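Local coordinates for protein Avidin/streptavidin (Shewanella denitrificans, PDB 3SZH) that probably binds biotin with high affinity, as a dimeric member of the avidin/streptavidin family of beta-barrel proteins from a cold-adapted bacterium, at residues Met3-Leu7 / Val116-Thr120; Gly30-Tyr36 / Tyr50-Val56; Ala44-Tyr50 / Leu68-Cys74. The contacts are given in a common frame with arbitrary orientation. Where two conformers were deposited one is given. Residues are numbered along the deposited sequence.

Contact 1: residues Met3-Leu7 / Val116-Thr120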
loop_
_atom_site.group_PDB
_atom_site.type_symbol
_atom_site.label_atom_id
_atom_site.label_comp_id
_atom_site.label_asym_id
_atom_site.label_seq_id
_atom_site.Cartn_x
_atom_site.Cartn_y
_atom_site.Cartn_z
ATOM N N MET B 3 -25.286 11.857 -8.770
ATOM C CA MET B 3 -24.414 12.547 -9.759
ATOM C C MET B 3 -23.008 11.932 -9.731
ATOM O O MET B 3 -22.871 10.781 -10.131
ATOM C CB MET B 3 -24.432 14.045 -9.520
ATOM C CG MET B 3 -25.846 14.638 -9.646
ATOM S SD MET B 3 -26.993 14.149 -8.331
ATOM C CE MET B 3 -26.231 14.992 -6.953
ATOM N N ALA B 4 -21.980 12.651 -9.264
ATOM C CA ALA B 4 -20.643 12.032 -9.125
ATOM C C ALA B 4 -20.690 10.748 -8.321
ATOM O O ALA B 4 -21.353 10.663 -7.284
ATOM C CB ALA B 4 -19.646 12.981 -8.499
ATOM N N GLN B 5 -19.933 9.760 -8.786
ATOM C CA GLN B 5 -19.711 8.536 -8.040
ATOM C C GLN B 5 -18.913 8.808 -6.757
ATOM O O GLN B 5 -17.963 9.574 -6.773
ATOM C CB GLN B 5 -18.938 7.571 -8.925
ATOM C CG GLN B 5 -18.770 6.189 -8.361
ATOM C CD GLN B 5 -18.109 5.297 -9.342
ATOM O OE1 GLN B 5 -16.919 5.020 -9.227
ATOM N NE2 GLN B 5 -18.854 4.865 -10.343
ATOM N N GLU B 6 -19.326 8.200 -5.651
ATOM C CA GLU B 6 -18.617 8.328 -4.382
ATOM C C GLU B 6 -17.661 7.167 -4.141
ATOM O O GLU B 6 -17.734 6.123 -4.812
ATOM C CB GLU B 6 -19.600 8.450 -3.208
ATOM C CG GLU B 6 -20.324 9.787 -3.136
ATOM C CD GLU B 6 -20.825 10.096 -1.727
ATOM N N LEU B 7 -16.786 7.360 -3.164
ATOM C CA LEU B 7 -15.830 6.324 -2.784
ATOM C C LEU B 7 -16.525 5.319 -1.869
ATOM O O LEU B 7 -16.679 5.563 -0.666
ATOM C CB LEU B 7 -14.621 6.957 -2.079
ATOM C CG LEU B 7 -13.415 6.067 -1.784
ATOM C CD1 LEU B 7 -12.842 5.546 -3.094
ATOM C CD2 LEU B 7 -12.340 6.813 -0.976
ATOM N N VAL B 116 -4.490 9.305 -12.120
ATOM C CA VAL B 116 -5.784 9.861 -11.737
ATOM C C VAL B 116 -6.842 8.920 -12.263
ATOM O O VAL B 116 -6.881 8.623 -13.453
ATOM C CB VAL B 116 -5.994 11.293 -12.263
ATOM C CG1 VAL B 116 -7.390 11.745 -11.909
ATOM C CG2 VAL B 116 -4.935 12.234 -11.650
ATOM N N PHE B 117 -7.639 8.379 -11.343
ATOM C CA PHE B 117 -8.701 7.438 -11.676
ATOM C C PHE B 117 -10.009 8.220 -11.695
ATOM O O PHE B 117 -10.255 9.076 -10.837
ATOM C CB PHE B 117 -8.771 6.308 -10.631
ATOM C CG PHE B 117 -7.601 5.383 -10.625
ATOM C CD1 PHE B 117 -6.426 5.727 -9.956
ATOM C CD2 PHE B 117 -7.683 4.157 -11.267
ATOM C CE1 PHE B 117 -5.349 4.850 -9.941
ATOM C CE2 PHE B 117 -6.607 3.265 -11.249
ATOM C CZ PHE B 117 -5.442 3.609 -10.587
ATOM N N SER B 118 -10.811 7.971 -12.712
ATOM C CA SER B 118 -12.112 8.604 -12.882
ATOM C C SER B 118 -13.194 7.547 -12.749
ATOM O O SER B 118 -12.971 6.390 -13.096
ATOM C CB SER B 118 -12.193 9.246 -14.272
ATOM O OG SER B 118 -11.230 10.277 -14.426
ATOM N N GLN B 119 -14.364 7.921 -12.272
ATOM C CA GLN B 119 -15.472 6.994 -12.221
ATOM C C GLN B 119 -15.709 6.340 -13.578
ATOM O O GLN B 119 -15.541 6.988 -14.626
ATOM C CB GLN B 119 -16.721 7.695 -11.751
ATOM C CG GLN B 119 -17.192 8.849 -12.609
ATOM C CD GLN B 119 -18.449 9.435 -12.063
ATOM O OE1 GLN B 119 -18.414 10.149 -11.056
ATOM N NE2 GLN B 119 -19.574 9.130 -12.701
ATOM N N THR B 120 -16.076 5.048 -13.532
ATOM C CA THR B 120 -16.377 4.207 -14.713
ATOM C C THR B 120 -17.108 5.002 -15.783
ATOM O O THR B 120 -18.194 5.513 -15.517
ATOM C CB THR B 120 -17.282 2.955 -14.371
ATOM O OG1 THR B 120 -18.543 3.061 -15.051
ATOM C CG2 THR B 120 -17.554 2.845 -12.898
#
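A single side chain can link the end of a barrel strand to a chain terminus, and residues 116-120 provide one here. V116 to Q119 form the end of a barrel strand; F117 sends its ring inward, edge-to-face with W80, while its backbone pairs with I93. S118 points away from residues 3-7, and its hydroxyl is bonded to K92. At Q119 the direction turns. This side chain, extended beyond a p chi1, crosses to the N-terminal tail, where OE1 accepts a nearly straight hydrogen bond from N of Q5 (2.8 Å) and lies 3.5 Å from CA of A4. The same oxygen also accepts from the backbone N of G91, so one amide joins three pieces of chain. T120 rests its methyl against the end of the Q5 side chain. With no backbone ladder between the segments, an irregular N-terminal tail packs beside the end of the last strand, near the closing seam of the antiparallel avidin barrel where strands 11-14 and 111-119 meet.

Contact 2: residues Gly30-Tyr36 / Tyr50-Val56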
loop_
_atom_site.group_PDB
_atom_site.type_symbol
_atom_site.label_atom_id
_atom_site.label_comp_id
_atom_site.label_asym_id
_atom_site.label_seq_id
_atom_site.Cartn_x
_atom_site.Cartn_y
_atom_site.Cartn_z
ATOM N N GLY B 30 -12.759 -0.131 7.446
ATOM C CA GLY B 30 -12.239 0.537 6.244
ATOM C C GLY B 30 -11.210 -0.296 5.494
ATOM O O GLY B 30 -10.566 0.206 4.594
ATOM N N GLU B 31 -11.039 -1.565 5.841
ATOM C CA GLU B 31 -10.141 -2.407 5.068
ATOM C C GLU B 31 -10.765 -2.737 3.729
ATOM O O GLU B 31 -11.962 -3.048 3.661
ATOM C CB GLU B 31 -9.760 -3.676 5.815
ATOM C CG GLU B 31 -8.435 -4.163 5.302
ATOM C CD GLU B 31 -7.915 -5.436 5.937
ATOM O OE1 GLU B 31 -8.388 -5.846 7.013
ATOM O OE2 GLU B 31 -6.987 -6.005 5.346
ATOM N N LEU B 32 -9.975 -2.644 2.668
ATOM C CA LEU B 32 -10.449 -2.767 1.307
ATOM C C LEU B 32 -10.018 -4.077 0.667
ATOM O O LEU B 32 -8.878 -4.529 0.862
ATOM C CB LEU B 32 -9.888 -1.576 0.500
ATOM C CG LEU B 32 -10.144 -1.461 -0.999
ATOM C CD1 LEU B 32 -10.189 0.010 -1.407
ATOM C CD2 LEU B 32 -9.083 -2.212 -1.793
ATOM N N THR B 33 -10.889 -4.634 -0.163
ATOM C CA THR B 33 -10.531 -5.693 -1.104
ATOM C C THR B 33 -11.019 -5.264 -2.479
ATOM O O THR B 33 -11.926 -4.436 -2.613
ATOM C CB THR B 33 -11.142 -7.054 -0.780
ATOM O OG1 THR B 33 -12.553 -7.020 -1.022
ATOM C CG2 THR B 33 -10.852 -7.495 0.657
ATOM N N GLY B 34 -10.395 -5.818 -3.509
ATOM C CA GLY B 34 -10.842 -5.569 -4.866
ATOM C C GLY B 34 -9.971 -6.272 -5.871
ATOM O O GLY B 34 -9.195 -7.188 -5.532
ATOM N N SER B 35 -10.101 -5.875 -7.123
ATOM C CA SER B 35 -9.353 -6.413 -8.257
ATOM C C SER B 35 -8.855 -5.252 -9.097
ATOM O O SER B 35 -9.481 -4.187 -9.122
ATOM C CB SER B 35 -10.221 -7.310 -9.136
ATOM O OG SER B 35 -10.724 -8.437 -8.428
ATOM N N TYR B 36 -7.767 -5.450 -9.819
ATOM C CA TYR B 36 -7.208 -4.459 -10.727
ATOM C C TYR B 36 -6.985 -5.108 -12.076
ATOM O O TYR B 36 -6.423 -6.215 -12.155
ATOM C CB TYR B 36 -5.909 -3.937 -10.155
ATOM C CG TYR B 36 -5.351 -2.720 -10.826
ATOM C CD1 TYR B 36 -4.504 -2.831 -11.914
ATOM C CD2 TYR B 36 -5.696 -1.444 -10.388
ATOM C CE1 TYR B 36 -3.964 -1.706 -12.539
ATOM C CE2 TYR B 36 -5.143 -0.297 -10.998
ATOM C CZ TYR B 36 -4.286 -0.460 -12.064
ATOM O OH TYR B 36 -3.748 0.667 -12.658
ATOM N N TYR B 50 -5.996 -8.794 -11.055
ATOM C CA TYR B 50 -4.991 -8.922 -9.987
ATOM C C TYR B 50 -5.616 -8.513 -8.670
ATOM O O TYR B 50 -6.231 -7.453 -8.580
ATOM C CB TYR B 50 -3.719 -8.094 -10.279
ATOM C CG TYR B 50 -2.926 -8.697 -11.404
ATOM C CD1 TYR B 50 -3.203 -8.429 -12.743
ATOM C CD2 TYR B 50 -1.909 -9.605 -11.126
ATOM C CE1 TYR B 50 -2.487 -9.054 -13.768
ATOM C CE2 TYR B 50 -1.207 -10.236 -12.144
ATOM C CZ TYR B 50 -1.494 -9.972 -13.459
ATOM O OH TYR B 50 -0.838 -10.587 -14.493
ATOM N N PRO B 51 -5.543 -9.363 -7.639
ATOM C CA PRO B 51 -6.107 -8.983 -6.339
ATOM C C PRO B 51 -5.498 -7.715 -5.725
ATOM O O PRO B 51 -4.291 -7.479 -5.847
ATOM C CB PRO B 51 -5.843 -10.209 -5.458
ATOM C CG PRO B 51 -5.813 -11.348 -6.436
ATOM C CD PRO B 51 -5.102 -10.774 -7.637
ATOM N N VAL B 52 -6.343 -6.967 -5.028
ATOM C CA VAL B 52 -5.980 -5.719 -4.384
ATOM C C VAL B 52 -6.386 -5.755 -2.919
ATOM O O VAL B 52 -7.470 -6.264 -2.576
ATOM C CB VAL B 52 -6.737 -4.550 -5.075
ATOM C CG1 VAL B 52 -6.487 -3.213 -4.376
ATOM C CG2 VAL B 52 -6.377 -4.464 -6.559
ATOM N N ASN B 53 -5.538 -5.197 -2.068
ATOM C CA ASN B 53 -5.942 -4.890 -0.704
ATOM C C ASN B 53 -5.603 -3.423 -0.404
ATOM O O ASN B 53 -5.022 -2.739 -1.237
ATOM C CB ASN B 53 -5.343 -5.882 0.326
ATOM C CG ASN B 53 -3.840 -5.923 0.304
ATOM O OD1 ASN B 53 -3.176 -4.954 -0.087
ATOM N ND2 ASN B 53 -3.266 -7.048 0.746
ATOM N N GLY B 54 -6.003 -2.935 0.769
ATOM C CA GLY B 54 -5.734 -1.542 1.125
ATOM C C GLY B 54 -6.622 -1.081 2.246
ATOM O O GLY B 54 -7.176 -1.895 3.004
ATOM N N TRP B 55 -6.797 0.243 2.296
ATOM C CA TRP B 55 -7.517 0.925 3.382
ATOM C C TRP B 55 -8.214 2.161 2.833
ATOM O O TRP B 55 -7.686 2.839 1.939
ATOM C CB TRP B 55 -6.533 1.420 4.457
ATOM C CG TRP B 55 -5.808 0.332 5.180
ATOM C CD1 TRP B 55 -4.509 -0.026 5.004
ATOM C CD2 TRP B 55 -6.341 -0.505 6.210
ATOM N NE1 TRP B 55 -4.217 -1.082 5.838
ATOM C CE2 TRP B 55 -5.320 -1.398 6.587
ATOM C CE3 TRP B 55 -7.593 -0.595 6.844
ATOM C CZ2 TRP B 55 -5.505 -2.379 7.585
ATOM C CZ3 TRP B 55 -7.786 -1.563 7.826
ATOM C CH2 TRP B 55 -6.747 -2.449 8.189
ATOM N N VAL B 56 -9.355 2.488 3.426
ATOM C CA VAL B 56 -10.037 3.760 3.197
ATOM C C VAL B 56 -10.219 4.449 4.545
ATOM O O VAL B 56 -10.624 3.819 5.528
ATOM C CB VAL B 56 -11.408 3.509 2.486
ATOM C CG1 VAL B 56 -12.228 4.772 2.381
ATOM C CG2 VAL B 56 -11.170 2.898 1.112
#
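L32 and V52 form the apolar centre of this strand pair. CD2 of L32 meets CG1 of V52 at 3.8 Å, and the row runs on in both directions, with CD1 of L32 4.0 Å from CG2 of V56 and CB of Y36 3.7 Å from CG2 of V52. This is the inner face of the barrel, where L21 and I23 of one neighbouring strand and I61 and F63 of the other add to the packing. G34 and G54 lie opposite V52 and L32 in the register; the backbone angles of G54 would jam a CB against the preceding carbonyl, which by itself calls for glycine.

Between the faces runs the ladder. Y36 and Y50 exchange two 2.8 Å bonds, from N of Y36 to O of Y50 and from N of Y50 to O of Y36. G34 and V52 also pair twice, N of G34 to O of V52 at 3.1 Å and N of V52 to O of G34 at 2.9 Å, whereas L32 and G54 are lopsided: N of L32 reaches O of G54 at 2.9 Å, but the return bond from N of G54 to O of L32 is weak at 3.3 Å. N of V56 to O of G30 (2.8 Å) ends the series.

On the other face, CG of E31 sits over the six-membered ring of W55, 3.8 Å from its centroid, in a CH-pi contact. The carboxylate OE2 of E31 bonds to N53 of the second subunit, and N53 makes the reciprocal bond to E31 there. Such adjacent antiparallel strands, apolar inside and bearing a subunit interface outside, are characteristic of the eight-stranded avidin barrel.

Contact 3: residues Ala44-Tyr50 / Leu68-Cys74; sequences ACQNSPY and LNSVESC
Y50, C45 and N69 have the most surface covered where loop 44-50 meets the turn 68-72 and the start of strand 73-85. Nearest CA pairs are C45 with E72 (5.9 Å) and Y50 with N69 (6.1 Å). C45 takes a positive phi (51/45) and an m chi1; its SG joins SG of C74, also m, in a 2.1 Å disulfide with chi3 of 118°. Beside it, N of C45 donates to OE2 of E72 at 2.8 Å. N69, chi1 p, faces both ways. Its ND2 donates to OG of S48 (2.9 Å) and O of P49 (3.0 Å) while lying over one face of the Y50 ring; its OD1 accepts from N of V71 and N of E72 (both 2.9 Å). Y50, chi1 m, brings its OH to O of E72 (3.0 Å). One water donates to O of Q46 (2.7 Å) and OE1 of E72 (2.9 Å) and accepts from OG of S48 (2.7 Å). The disulfide ties the loop between barrel strands 31-37 and 50-57 to strand 73-85, beside the N69 Asx turn.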
loop_
_atom_site.group_PDB
_atom_site.type_symbol
_atom_site.label_atom_id
_atom_site.label_comp_id
_atom_site.label_asym_id
_atom_site.label_seq_id
_atom_site.Cartn_x
_atom_site.Cartn_y
_atom_site.Cartn_z
ATOM N N ALA B 44 3.075 -5.518 -19.893
ATOM C CA ALA B 44 2.645 -6.870 -19.603
ATOM C C ALA B 44 1.611 -6.855 -18.470
ATOM O O ALA B 44 1.198 -5.789 -17.988
ATOM C CB ALA B 44 3.848 -7.758 -19.271
ATOM N N CYS B 45 1.194 -8.052 -18.056
ATOM C CA CYS B 45 0.154 -8.203 -17.026
ATOM C C CYS B 45 -1.098 -7.367 -17.338
ATOM O O CYS B 45 -1.673 -6.727 -16.448
ATOM C CB CYS B 45 0.688 -7.869 -15.628
ATOM S SG CYS B 45 1.919 -9.037 -15.044
ATOM N N GLN B 46 -1.541 -7.425 -18.598
ATOM C CA GLN B 46 -2.785 -6.740 -18.992
ATOM C C GLN B 46 -3.973 -7.698 -19.040
ATOM O O GLN B 46 -3.808 -8.905 -19.242
ATOM C CB GLN B 46 -2.654 -6.105 -20.369
ATOM C CG GLN B 46 -1.801 -4.886 -20.424
ATOM C CD GLN B 46 -1.898 -4.205 -21.781
ATOM O OE1 GLN B 46 -0.922 -4.121 -22.530
ATOM N NE2 GLN B 46 -3.083 -3.771 -22.122
ATOM N N ASN B 47 -5.173 -7.137 -18.902
ATOM C CA ASN B 47 -6.441 -7.814 -19.209
ATOM C C ASN B 47 -6.801 -8.999 -18.342
ATOM O O ASN B 47 -7.651 -9.792 -18.734
ATOM C CB ASN B 47 -6.453 -8.318 -20.654
ATOM C CG ASN B 47 -6.153 -7.234 -21.627
ATOM O OD1 ASN B 47 -6.697 -6.152 -21.532
ATOM N ND2 ASN B 47 -5.252 -7.503 -22.564
ATOM N N SER B 48 -6.128 -9.184 -17.219
ATOM C CA SER B 48 -6.500 -10.247 -16.290
ATOM C C SER B 48 -6.573 -9.623 -14.897
ATOM O O SER B 48 -5.902 -8.627 -14.619
ATOM C CB SER B 48 -5.529 -11.427 -16.360
ATOM O OG SER B 48 -4.232 -11.040 -15.940
ATOM N N PRO B 49 -7.405 -10.178 -14.009
ATOM C CA PRO B 49 -7.570 -9.528 -12.713
ATOM C C PRO B 49 -6.461 -9.852 -11.735
ATOM O O PRO B 49 -6.045 -11.021 -11.597
ATOM C CB PRO B 49 -8.903 -10.076 -12.210
ATOM C CG PRO B 49 -9.035 -11.431 -12.876
ATOM C CD PRO B 49 -8.321 -11.330 -14.189
ATOM N N TYR B 50 -5.996 -8.794 -11.055
ATOM C CA TYR B 50 -4.991 -8.922 -9.987
ATOM C C TYR B 50 -5.616 -8.513 -8.670
ATOM O O TYR B 50 -6.231 -7.453 -8.580
ATOM C CB TYR B 50 -3.719 -8.094 -10.279
ATOM C CG TYR B 50 -2.926 -8.697 -11.404
ATOM C CD1 TYR B 50 -3.203 -8.429 -12.743
ATOM C CD2 TYR B 50 -1.909 -9.605 -11.126
ATOM C CE1 TYR B 50 -2.487 -9.054 -13.768
ATOM C CE2 TYR B 50 -1.207 -10.236 -12.144
ATOM C CZ TYR B 50 -1.494 -9.972 -13.459
ATOM O OH TYR B 50 -0.838 -10.587 -14.493
ATOM N N LEU B 68 1.065 -10.926 -9.668
ATOM C CA LEU B 68 1.113 -12.359 -9.899
ATOM C C LEU B 68 -0.321 -12.839 -9.815
ATOM O O LEU B 68 -1.024 -12.558 -8.853
ATOM C CB LEU B 68 1.986 -13.061 -8.847
ATOM C CG LEU B 68 2.166 -14.577 -8.987
ATOM C CD1 LEU B 68 2.784 -14.881 -10.309
ATOM C CD2 LEU B 68 2.987 -15.139 -7.827
ATOM N N ASN B 69 -0.757 -13.559 -10.837
ATOM C CA ASN B 69 -2.067 -14.199 -10.810
ATOM C C ASN B 69 -1.940 -15.538 -11.557
ATOM O O ASN B 69 -0.820 -16.015 -11.827
ATOM C CB ASN B 69 -3.177 -13.259 -11.338
ATOM C CG ASN B 69 -3.066 -12.996 -12.805
ATOM O OD1 ASN B 69 -2.206 -13.562 -13.476
ATOM N ND2 ASN B 69 -3.925 -12.137 -13.321
ATOM N N SER B 70 -3.076 -16.134 -11.892
ATOM C CA SER B 70 -3.077 -17.453 -12.510
ATOM C C SER B 70 -2.629 -17.434 -13.958
ATOM O O SER B 70 -2.428 -18.502 -14.545
ATOM C CB SER B 70 -4.462 -18.089 -12.429
ATOM O OG SER B 70 -5.418 -17.206 -12.970
ATOM N N VAL B 71 -2.481 -16.247 -14.553
ATOM C CA VAL B 71 -1.996 -16.243 -15.926
ATOM C C VAL B 71 -0.644 -15.621 -16.175
ATOM O O VAL B 71 0.039 -16.062 -17.108
ATOM C CB VAL B 71 -3.038 -15.758 -16.971
ATOM C CG1 VAL B 71 -4.284 -16.637 -16.961
ATOM C CG2 VAL B 71 -3.393 -14.317 -16.736
ATOM N N GLU B 72 -0.210 -14.661 -15.348
ATOM C CA GLU B 72 1.002 -13.907 -15.669
ATOM C C GLU B 72 1.638 -13.262 -14.440
ATOM O O GLU B 72 0.922 -12.822 -13.528
ATOM C CB GLU B 72 0.598 -12.767 -16.641
ATOM C CG GLU B 72 1.751 -12.226 -17.395
ATOM C CD GLU B 72 1.307 -11.273 -18.466
ATOM O OE1 GLU B 72 0.095 -11.250 -18.871
ATOM O OE2 GLU B 72 2.184 -10.541 -18.884
ATOM N N SER B 73 2.976 -13.178 -14.443
ATOM C CA SER B 73 3.751 -12.482 -13.409
ATOM C C SER B 73 4.511 -11.322 -14.014
ATOM O O SER B 73 5.136 -11.465 -15.079
ATOM C CB SER B 73 4.783 -13.426 -12.810
ATOM O OG SER B 73 5.620 -12.706 -11.929
ATOM N N CYS B 74 4.523 -10.201 -13.294
ATOM C CA CYS B 74 5.433 -9.099 -13.591
ATOM C C CYS B 74 6.410 -8.811 -12.446
ATOM O O CYS B 74 7.038 -7.759 -12.408
ATOM C CB CYS B 74 4.657 -7.854 -14.057
ATOM S SG CYS B 74 3.734 -8.184 -15.636
HETATM O O HOH W 1 -2.667 -11.127 -18.171
#

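Overall arrangement
All three contacts belong to one antiparallel eight-stranded barrel, and together they show a strand pair, a loop disulfide and a terminal contact within the same sheet. Contact 1 closes the longest loop, with contacts 2 and 3 nested inside it. Contacts 2 and 3 cross along the chain and share Y50, which ends the strand pair and enters the loop contact; their centres are about 16 Å apart. Contacts 1 and 2, also about 16 Å between centres, touch through F117 against Y36 and L7 against V56. Contacts 1 and 3, about 25 Å between centres, lie on opposite sides of the chain's centre. Contacts 2 and 3 both meet the second subunit, whereas neither segment of contact 1 does.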